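Local structure of Nrps/pks (Streptomyces albus, 4OPE) at residues A[281-295]-A[317-330]. The protein probably catalyses decarboxylative Claisen condensation as a ketosynthase domain of the AT-less type I polyketide synthase that assembles oxazolomycin. Residues are numbered along the deposited sequence; the frame is centred on the assembly and turned at random.
Sequences VPNPRAQGVLIGEAL and LGDPVEITGLVRAF
Leu317 opens the contact by laying CD2 against the ring of Pro282, 3.8 Å from its CD. Four residues on, Val321 holds CG1 anti to its backbone N (chi1 164°), which sets this methyl against CB of Pro282 at 3.7 Å and also close to Pro284 CB and the amide end of Gln287. That amide makes no direct hydrogen bond across the contact; two waters do the bridging. One donates to Gln287 OE1 and to Glu322 O, the other donates to Gly318 O and accepts a weak bond from Gln287 NE2. The Glu322 carboxylate turns elsewhere, to the backbone N of His311 and Gly312. Thr324 brings CG2 to the flank of the Pro284 ring, while its hydroxyl bonds back to Pro320 O.

At Gly325 the backbones come into direct contact: its CA lies 4.3 Å from Pro284 CA, and CA-H...O contacts run both ways, Gly325 CA to Pro284 O (3.6 Å) and Gly288 CA to Gly325 O (3.4 Å). Leu326 CD2 meets Ile291 CD1 (3.8 Å). The guanidinium of Arg328 has CG of Arg285 over one face, and Arg285 NH1 makes its salt bridge with Asp166 of the second subunit. Ala329 CB settles on Gly288 O and against Ile291 CG2, before Phe330 presents CE1 to Leu295 CD1. Ile291 and Glu322 both reach Ser420 on strand 416-422.

Gly288 and Gly325 put no CB between the backbones where the helices cross, and Ala329 adds only a methyl, so the axes approach to 7.3 Å at -47°: a close, glycine-mediated crossing of two helices in the C-terminal half of the thiolase-fold ketosynthase.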
ATOM      1  N   VAL A 281       7.075  -0.309 -19.540  1.00 43.33           N
ATOM      2  CA  VAL A 281       8.213  -0.839 -20.247  1.00 43.73           C
ATOM      3  C   VAL A 281       9.440  -0.661 -19.331  1.00 44.26           C
ATOM      4  O   VAL A 281       9.774   0.477 -18.904  1.00 43.81           O
ATOM      5  CB  VAL A 281       8.442  -0.120 -21.604  1.00 45.74           C
ATOM      6  CG1 VAL A 281       9.905  -0.210 -22.038  1.00 46.71           C
ATOM      7  CG2 VAL A 281       7.526  -0.700 -22.667  1.00 44.19           C
ATOM      8  N   PRO A 282      10.151  -1.781 -19.073  1.00 41.34           N
ATOM      9  CA  PRO A 282      11.229  -1.740 -18.124  1.00 37.91           C
ATOM     10  C   PRO A 282      12.321  -0.804 -18.550  1.00 37.94           C
ATOM     11  O   PRO A 282      12.694  -0.748 -19.724  1.00 39.76           O
ATOM     12  CB  PRO A 282      11.740  -3.167 -18.075  1.00 39.57           C
ATOM     13  CG  PRO A 282      10.749  -4.003 -18.803  1.00 41.49           C
ATOM     14  CD  PRO A 282       9.959  -3.109 -19.682  1.00 40.83           C
ATOM     15  N   ASN A 283      12.839  -0.085 -17.565  1.00 37.09           N
ATOM     16  CA  ASN A 283      13.818   0.936 -17.774  1.00 36.83           C
ATOM     17  C   ASN A 283      15.138   0.564 -17.102  1.00 37.27           C
ATOM     18  O   ASN A 283      15.256   0.570 -15.895  1.00 36.60           O
ATOM     19  CB  ASN A 283      13.297   2.248 -17.213  1.00 35.90           C
ATOM     20  CG  ASN A 283      14.291   3.359 -17.350  1.00 37.93           C
ATOM     21  OD1 ASN A 283      15.428   3.153 -17.789  1.00 37.65           O
ATOM     22  ND2 ASN A 283      13.876   4.562 -16.963  1.00 41.70           N
ATOM     23  N   PRO A 284      16.166   0.303 -17.897  1.00 39.29           N
ATOM     24  CA  PRO A 284      17.395  -0.197 -17.295  1.00 39.41           C
ATOM     25  C   PRO A 284      18.211   0.917 -16.675  1.00 39.82           C
ATOM     26  O   PRO A 284      19.098   0.663 -15.888  1.00 39.31           O
ATOM     27  CB  PRO A 284      18.119  -0.841 -18.484  1.00 39.04           C
ATOM     28  CG  PRO A 284      17.684  -0.030 -19.637  1.00 38.38           C
ATOM     29  CD  PRO A 284      16.260   0.374 -19.367  1.00 38.79           C
ATOM     30  N   ARG A 285      17.929   2.147 -17.024  1.00 42.32           N
ATOM     31  CA  ARG A 285      18.591   3.238 -16.342  1.00 48.25           C
ATOM     32  C   ARG A 285      18.180   3.232 -14.871  1.00 44.69           C
ATOM     33  O   ARG A 285      19.015   3.329 -13.977  1.00 46.74           O
ATOM     34  CB  ARG A 285      18.230   4.577 -16.996  1.00 57.67           C
ATOM     35  CG  ARG A 285      19.128   5.746 -16.607  1.00 66.36           C
ATOM     36  CD  ARG A 285      18.393   7.095 -16.552  1.00 78.71           C
ATOM     37  NE  ARG A 285      18.047   7.469 -15.166  1.00 85.59           N
ATOM     38  CZ  ARG A 285      16.821   7.475 -14.626  1.00 90.80           C
ATOM     39  NH1 ARG A 285      16.682   7.818 -13.344  1.00 89.89           N
ATOM     40  NH2 ARG A 285      15.731   7.154 -15.338  1.00 94.19           N
ATOM     41  N   ALA A 286      16.890   3.093 -14.627  1.00 41.94           N
ATOM     42  CA  ALA A 286      16.350   3.193 -13.291  1.00 41.12           C
ATOM     43  C   ALA A 286      16.696   1.955 -12.478  1.00 39.68           C
ATOM     44  O   ALA A 286      16.998   2.055 -11.293  1.00 39.58           O
ATOM     45  CB  ALA A 286      14.843   3.373 -13.363  1.00 43.11           C
ATOM     46  N   GLN A 287      16.681   0.790 -13.114  1.00 36.87           N
ATOM     47  CA  GLN A 287      17.154  -0.402 -12.475  1.00 36.24           C
ATOM     48  C   GLN A 287      18.589  -0.229 -12.027  1.00 36.64           C
ATOM     49  O   GLN A 287      18.968  -0.587 -10.901  1.00 40.61           O
ATOM     50  CB  GLN A 287      17.061  -1.587 -13.423  1.00 38.23           C
ATOM     51  CG  GLN A 287      15.619  -1.951 -13.811  1.00 38.56           C
ATOM     52  CD  GLN A 287      15.506  -3.167 -14.749  1.00 37.44           C
ATOM     53  OE1 GLN A 287      16.456  -3.904 -14.954  1.00 36.97           O
ATOM     54  NE2 GLN A 287      14.318  -3.385 -15.281  1.00 37.84           N
ATOM     55  N   GLY A 288      19.399   0.325 -12.897  1.00 36.10           N
ATOM     56  CA  GLY A 288      20.786   0.604 -12.563  1.00 37.13           C
ATOM     57  C   GLY A 288      20.972   1.514 -11.351  1.00 38.02           C
ATOM     58  O   GLY A 288      21.776   1.209 -10.436  1.00 37.41           O
ATOM     59  N   VAL A 289      20.247   2.621 -11.341  1.00 37.08           N
ATOM     60  CA  VAL A 289      20.295   3.536 -10.223  1.00 39.85           C
ATOM     61  C   VAL A 289      19.907   2.858  -8.906  1.00 41.57           C
ATOM     62  O   VAL A 289      20.626   2.946  -7.902  1.00 41.45           O
ATOM     63  CB  VAL A 289      19.350   4.723 -10.452  1.00 41.41           C
ATOM     64  CG1 VAL A 289      19.291   5.611  -9.219  1.00 41.05           C
ATOM     65  CG2 VAL A 289      19.817   5.509 -11.672  1.00 40.95           C
ATOM     66  N   LEU A 290      18.764   2.169  -8.926  1.00 43.39           N
ATOM     67  CA  LEU A 290      18.225   1.470  -7.753  1.00 39.82           C
ATOM     68  C   LEU A 290      19.262   0.516  -7.161  1.00 39.49           C
ATOM     69  O   LEU A 290      19.595   0.609  -5.986  1.00 38.53           O
ATOM     70  CB  LEU A 290      16.998   0.698  -8.176  1.00 39.95           C
ATOM     71  CG  LEU A 290      16.369  -0.182  -7.110  1.00 42.72           C
ATOM     72  CD1 LEU A 290      15.558   0.655  -6.141  1.00 45.34           C
ATOM     73  CD2 LEU A 290      15.509  -1.265  -7.729  1.00 43.89           C
ATOM     74  N   ILE A 291      19.782  -0.384  -7.987  1.00 37.40           N
ATOM     75  CA  ILE A 291      20.733  -1.364  -7.525  1.00 38.35           C
ATOM     76  C   ILE A 291      22.031  -0.713  -7.005  1.00 41.65           C
ATOM     77  O   ILE A 291      22.604  -1.149  -5.995  1.00 41.33           O
ATOM     78  CB  ILE A 291      21.050  -2.373  -8.657  1.00 38.33           C
ATOM     79  CG1 ILE A 291      19.824  -3.251  -8.941  1.00 38.10           C
ATOM     80  CG2 ILE A 291      22.163  -3.305  -8.264  1.00 37.61           C
ATOM     81  CD1 ILE A 291      19.894  -4.092 -10.201  1.00 38.00           C
ATOM     82  N   GLY A 292      22.480   0.336  -7.692  1.00 42.97           N
ATOM     83  CA  GLY A 292      23.671   1.060  -7.308  1.00 42.74           C
ATOM     84  C   GLY A 292      23.525   1.638  -5.940  1.00 44.16           C
ATOM     85  O   GLY A 292      24.417   1.523  -5.097  1.00 47.07           O
ATOM     86  N   GLU A 293      22.372   2.227  -5.708  1.00 46.12           N
ATOM     87  CA  GLU A 293      22.039   2.813  -4.428  1.00 49.19           C
ATOM     88  C   GLU A 293      21.974   1.743  -3.346  1.00 46.52           C
ATOM     89  O   GLU A 293      22.588   1.865  -2.295  1.00 47.30           O
ATOM     90  CB  GLU A 293      20.697   3.479  -4.553  1.00 57.31           C
ATOM     91  CG  GLU A 293      20.478   4.716  -3.709  1.00 71.95           C
ATOM     92  CD  GLU A 293      19.216   5.433  -4.163  1.00 83.46           C
ATOM     93  OE1 GLU A 293      19.149   5.722  -5.384  1.00 81.73           O
ATOM     94  OE2 GLU A 293      18.287   5.650  -3.329  1.00 91.48           O
ATOM     95  N   ALA A 294      21.236   0.682  -3.596  1.00 44.45           N
ATOM     96  CA  ALA A 294      21.183  -0.428  -2.639  1.00 45.56           C
ATOM     97  C   ALA A 294      22.589  -0.911  -2.222  1.00 46.70           C
ATOM     98  O   ALA A 294      22.826  -1.127  -1.039  1.00 46.53           O
ATOM     99  CB  ALA A 294      20.404  -1.586  -3.230  1.00 44.13           C
ATOM    100  N   LEU A 295      23.495  -1.064  -3.196  1.00 45.00           N
ATOM    101  CA  LEU A 295      24.863  -1.477  -2.918  1.00 47.53           C
ATOM    102  C   LEU A 295      25.589  -0.470  -2.026  1.00 49.39           C
ATOM    103  O   LEU A 295      26.320  -0.833  -1.127  1.00 49.28           O
ATOM    104  CB  LEU A 295      25.632  -1.656  -4.205  1.00 47.59           C
ATOM    105  CG  LEU A 295      25.265  -2.852  -5.057  1.00 48.90           C
ATOM    106  CD1 LEU A 295      25.808  -2.679  -6.464  1.00 51.58           C
ATOM    107  CD2 LEU A 295      25.839  -4.117  -4.469  1.00 51.00           C
ATOM    108  N   LEU A 317      11.947  -8.913 -24.055  1.00 37.48           N
ATOM    109  CA  LEU A 317      12.313  -7.533 -23.785  1.00 35.79           C
ATOM    110  C   LEU A 317      13.004  -7.469 -22.432  1.00 35.66           C
ATOM    111  O   LEU A 317      14.077  -6.878 -22.295  1.00 34.10           O
ATOM    112  CB  LEU A 317      11.083  -6.652 -23.771  1.00 36.09           C
ATOM    113  CG  LEU A 317      11.233  -5.196 -23.285  1.00 37.51           C
ATOM    114  CD1 LEU A 317      12.180  -4.394 -24.165  1.00 39.87           C
ATOM    115  CD2 LEU A 317       9.881  -4.495 -23.233  1.00 37.31           C
ATOM    116  N   GLY A 318      12.381  -8.093 -21.432  1.00 34.39           N
ATOM    117  CA  GLY A 318      12.743  -7.820 -20.067  1.00 34.71           C
ATOM    118  C   GLY A 318      14.060  -8.399 -19.601  1.00 36.98           C
ATOM    119  O   GLY A 318      14.735  -7.762 -18.782  1.00 36.85           O
ATOM    120  N   ASP A 319      14.404  -9.618 -20.066  1.00 37.55           N
ATOM    121  CA  ASP A 319      15.570 -10.306 -19.563  1.00 37.06           C
ATOM    122  C   ASP A 319      16.854  -9.586 -19.951  1.00 37.84           C
ATOM    123  O   ASP A 319      17.680  -9.346 -19.112  1.00 40.23           O
ATOM    124  CB  ASP A 319      15.562 -11.771 -19.990  1.00 39.43           C
ATOM    125  CG  ASP A 319      14.661 -12.672 -19.092  1.00 41.90           C
ATOM    126  OD1 ASP A 319      13.982 -12.174 -18.130  1.00 46.00           O
ATOM    127  OD2 ASP A 319      14.636 -13.896 -19.351  1.00 40.79           O
ATOM    128  N   PRO A 320      17.016  -9.196 -21.222  1.00 39.31           N
ATOM    129  CA  PRO A 320      18.176  -8.374 -21.598  1.00 39.34           C
ATOM    130  C   PRO A 320      18.216  -7.034 -20.899  1.00 38.91           C
ATOM    131  O   PRO A 320      19.296  -6.484 -20.678  1.00 38.08           O
ATOM    132  CB  PRO A 320      17.973  -8.116 -23.099  1.00 38.54           C
ATOM    133  CG  PRO A 320      17.099  -9.220 -23.558  1.00 39.84           C
ATOM    134  CD  PRO A 320      16.201  -9.547 -22.396  1.00 40.06           C
ATOM    135  N   VAL A 321      17.046  -6.474 -20.628  1.00 38.03           N
ATOM    136  CA  VAL A 321      16.995  -5.213 -19.911  1.00 39.13           C
ATOM    137  C   VAL A 321      17.513  -5.379 -18.491  1.00 37.90           C
ATOM    138  O   VAL A 321      18.218  -4.514 -17.998  1.00 38.37           O
ATOM    139  CB  VAL A 321      15.570  -4.627 -19.923  1.00 40.69           C
ATOM    140  CG1 VAL A 321      15.378  -3.524 -18.885  1.00 40.31           C
ATOM    141  CG2 VAL A 321      15.271  -4.105 -21.323  1.00 41.90           C
ATOM    142  N   GLU A 322      17.180  -6.485 -17.842  1.00 37.40           N
ATOM    143  CA  GLU A 322      17.652  -6.724 -16.483  1.00 38.06           C
ATOM    144  C   GLU A 322      19.176  -6.815 -16.456  1.00 38.57           C
ATOM    145  O   GLU A 322      19.844  -6.248 -15.587  1.00 38.03           O
ATOM    146  CB  GLU A 322      17.033  -7.980 -15.903  1.00 37.84           C
ATOM    147  CG  GLU A 322      17.428  -8.229 -14.459  1.00 40.55           C
ATOM    148  CD  GLU A 322      16.517  -9.212 -13.689  1.00 42.71           C
ATOM    149  OE1 GLU A 322      15.692  -9.936 -14.313  1.00 42.25           O
ATOM    150  OE2 GLU A 322      16.632  -9.244 -12.421  1.00 42.52           O
ATOM    151  N   ILE A 323      19.735  -7.482 -17.441  1.00 38.28           N
ATOM    152  CA  ILE A 323      21.170  -7.577 -17.480  1.00 40.44           C
ATOM    153  C   ILE A 323      21.832  -6.213 -17.729  1.00 41.05           C
ATOM    154  O   ILE A 323      22.850  -5.867 -17.124  1.00 45.55           O
ATOM    155  CB  ILE A 323      21.641  -8.619 -18.498  1.00 39.47           C
ATOM    156  CG1 ILE A 323      21.036  -9.982 -18.193  1.00 40.22           C
ATOM    157  CG2 ILE A 323      23.138  -8.744 -18.428  1.00 39.61           C
ATOM    158  CD1 ILE A 323      21.339 -10.504 -16.794  1.00 40.83           C
ATOM    159  N   THR A 324      21.257  -5.429 -18.604  1.00 39.05           N
ATOM    160  CA  THR A 324      21.793  -4.124 -18.858  1.00 39.18           C
ATOM    161  C   THR A 324      21.732  -3.255 -17.622  1.00 39.60           C
ATOM    162  O   THR A 324      22.644  -2.505 -17.376  1.00 41.57           O
ATOM    163  CB  THR A 324      20.972  -3.454 -19.929  1.00 39.43           C
ATOM    164  OG1 THR A 324      20.941  -4.323 -21.058  1.00 42.70           O
ATOM    165  CG2 THR A 324      21.557  -2.102 -20.294  1.00 38.56           C
ATOM    166  N   GLY A 325      20.648  -3.339 -16.854  1.00 39.24           N
ATOM    167  CA  GLY A 325      20.528  -2.592 -15.598  1.00 38.82           C
ATOM    168  C   GLY A 325      21.660  -2.940 -14.651  1.00 40.12           C
ATOM    169  O   GLY A 325      22.282  -2.051 -14.066  1.00 41.84           O
ATOM    170  N   LEU A 326      21.937  -4.234 -14.521  1.00 39.48           N
ATOM    171  CA  LEU A 326      22.974  -4.709 -13.651  1.00 39.95           C
ATOM    172  C   LEU A 326      24.318  -4.177 -14.085  1.00 40.02           C
ATOM    173  O   LEU A 326      25.060  -3.632 -13.263  1.00 41.94           O
ATOM    174  CB  LEU A 326      23.012  -6.224 -13.642  1.00 41.25           C
ATOM    175  CG  LEU A 326      21.881  -6.910 -12.865  1.00 41.28           C
ATOM    176  CD1 LEU A 326      21.780  -8.343 -13.295  1.00 42.24           C
ATOM    177  CD2 LEU A 326      22.124  -6.888 -11.378  1.00 42.66           C
ATOM    178  N   VAL A 327      24.634  -4.298 -15.370  1.00 40.18           N
ATOM    179  CA  VAL A 327      25.892  -3.741 -15.911  1.00 39.18           C
ATOM    180  C   VAL A 327      25.938  -2.256 -15.649  1.00 39.47           C
ATOM    181  O   VAL A 327      26.946  -1.739 -15.315  1.00 44.10           O
ATOM    182  CB  VAL A 327      26.038  -3.960 -17.430  1.00 40.98           C
ATOM    183  CG1 VAL A 327      27.192  -3.125 -18.000  1.00 40.74           C
ATOM    184  CG2 VAL A 327      26.207  -5.454 -17.779  1.00 41.40           C
ATOM    185  N   ARG A 328      24.842  -1.559 -15.765  1.00 40.53           N
ATOM    186  CA  ARG A 328      24.853  -0.149 -15.437  1.00 44.18           C
ATOM    187  C   ARG A 328      25.138   0.116 -13.979  1.00 44.34           C
ATOM    188  O   ARG A 328      25.758   1.113 -13.657  1.00 45.97           O
ATOM    189  CB  ARG A 328      23.530   0.519 -15.807  1.00 45.02           C
ATOM    190  CG  ARG A 328      23.309   0.585 -17.300  1.00 50.90           C
ATOM    191  CD  ARG A 328      22.144   1.486 -17.703  1.00 55.96           C
ATOM    192  NE  ARG A 328      22.306   2.789 -17.051  1.00 62.82           N
ATOM    193  CZ  ARG A 328      22.618   3.921 -17.678  1.00 65.25           C
ATOM    194  NH1 ARG A 328      22.768   3.943 -18.996  1.00 63.20           N
ATOM    195  NH2 ARG A 328      22.760   5.043 -16.971  1.00 64.46           N
ATOM    196  N   ALA A 329      24.681  -0.752 -13.090  1.00 43.82           N
ATOM    197  CA  ALA A 329      24.882  -0.503 -11.679  1.00 45.08           C
ATOM    198  C   ALA A 329      26.314  -0.765 -11.265  1.00 48.02           C
ATOM    199  O   ALA A 329      26.840  -0.099 -10.377  1.00 47.56           O
ATOM    200  CB  ALA A 329      23.931  -1.347 -10.856  1.00 46.44           C
ATOM    201  N   PHE A 330      26.933  -1.742 -11.920  1.00 52.37           N
ATOM    202  CA  PHE A 330      28.342  -2.126 -11.679  1.00 54.48           C
ATOM    203  C   PHE A 330      29.404  -1.296 -12.413  1.00 58.53           C
ATOM    204  O   PHE A 330      30.609  -1.555 -12.290  1.00 54.32           O
ATOM    205  CB  PHE A 330      28.507  -3.565 -12.095  1.00 52.85           C
ATOM    206  CG  PHE A 330      27.789  -4.521 -11.226  1.00 54.88           C
ATOM    207  CD1 PHE A 330      26.925  -4.083 -10.229  1.00 53.96           C
ATOM    208  CD2 PHE A 330      27.968  -5.876 -11.413  1.00 56.44           C
ATOM    209  CE1 PHE A 330      26.280  -4.983  -9.437  1.00 55.84           C
ATOM    210  CE2 PHE A 330      27.325  -6.784 -10.607  1.00 58.27           C
ATOM    211  CZ  PHE A 330      26.471  -6.341  -9.624  1.00 56.36           C
TER
HETATM  212  O   HOH W   1      18.518  -5.167 -13.474  1.00 35.29           O
HETATM  213  O   HOH W   2      13.714  -6.290 -16.800  1.00 39.23           O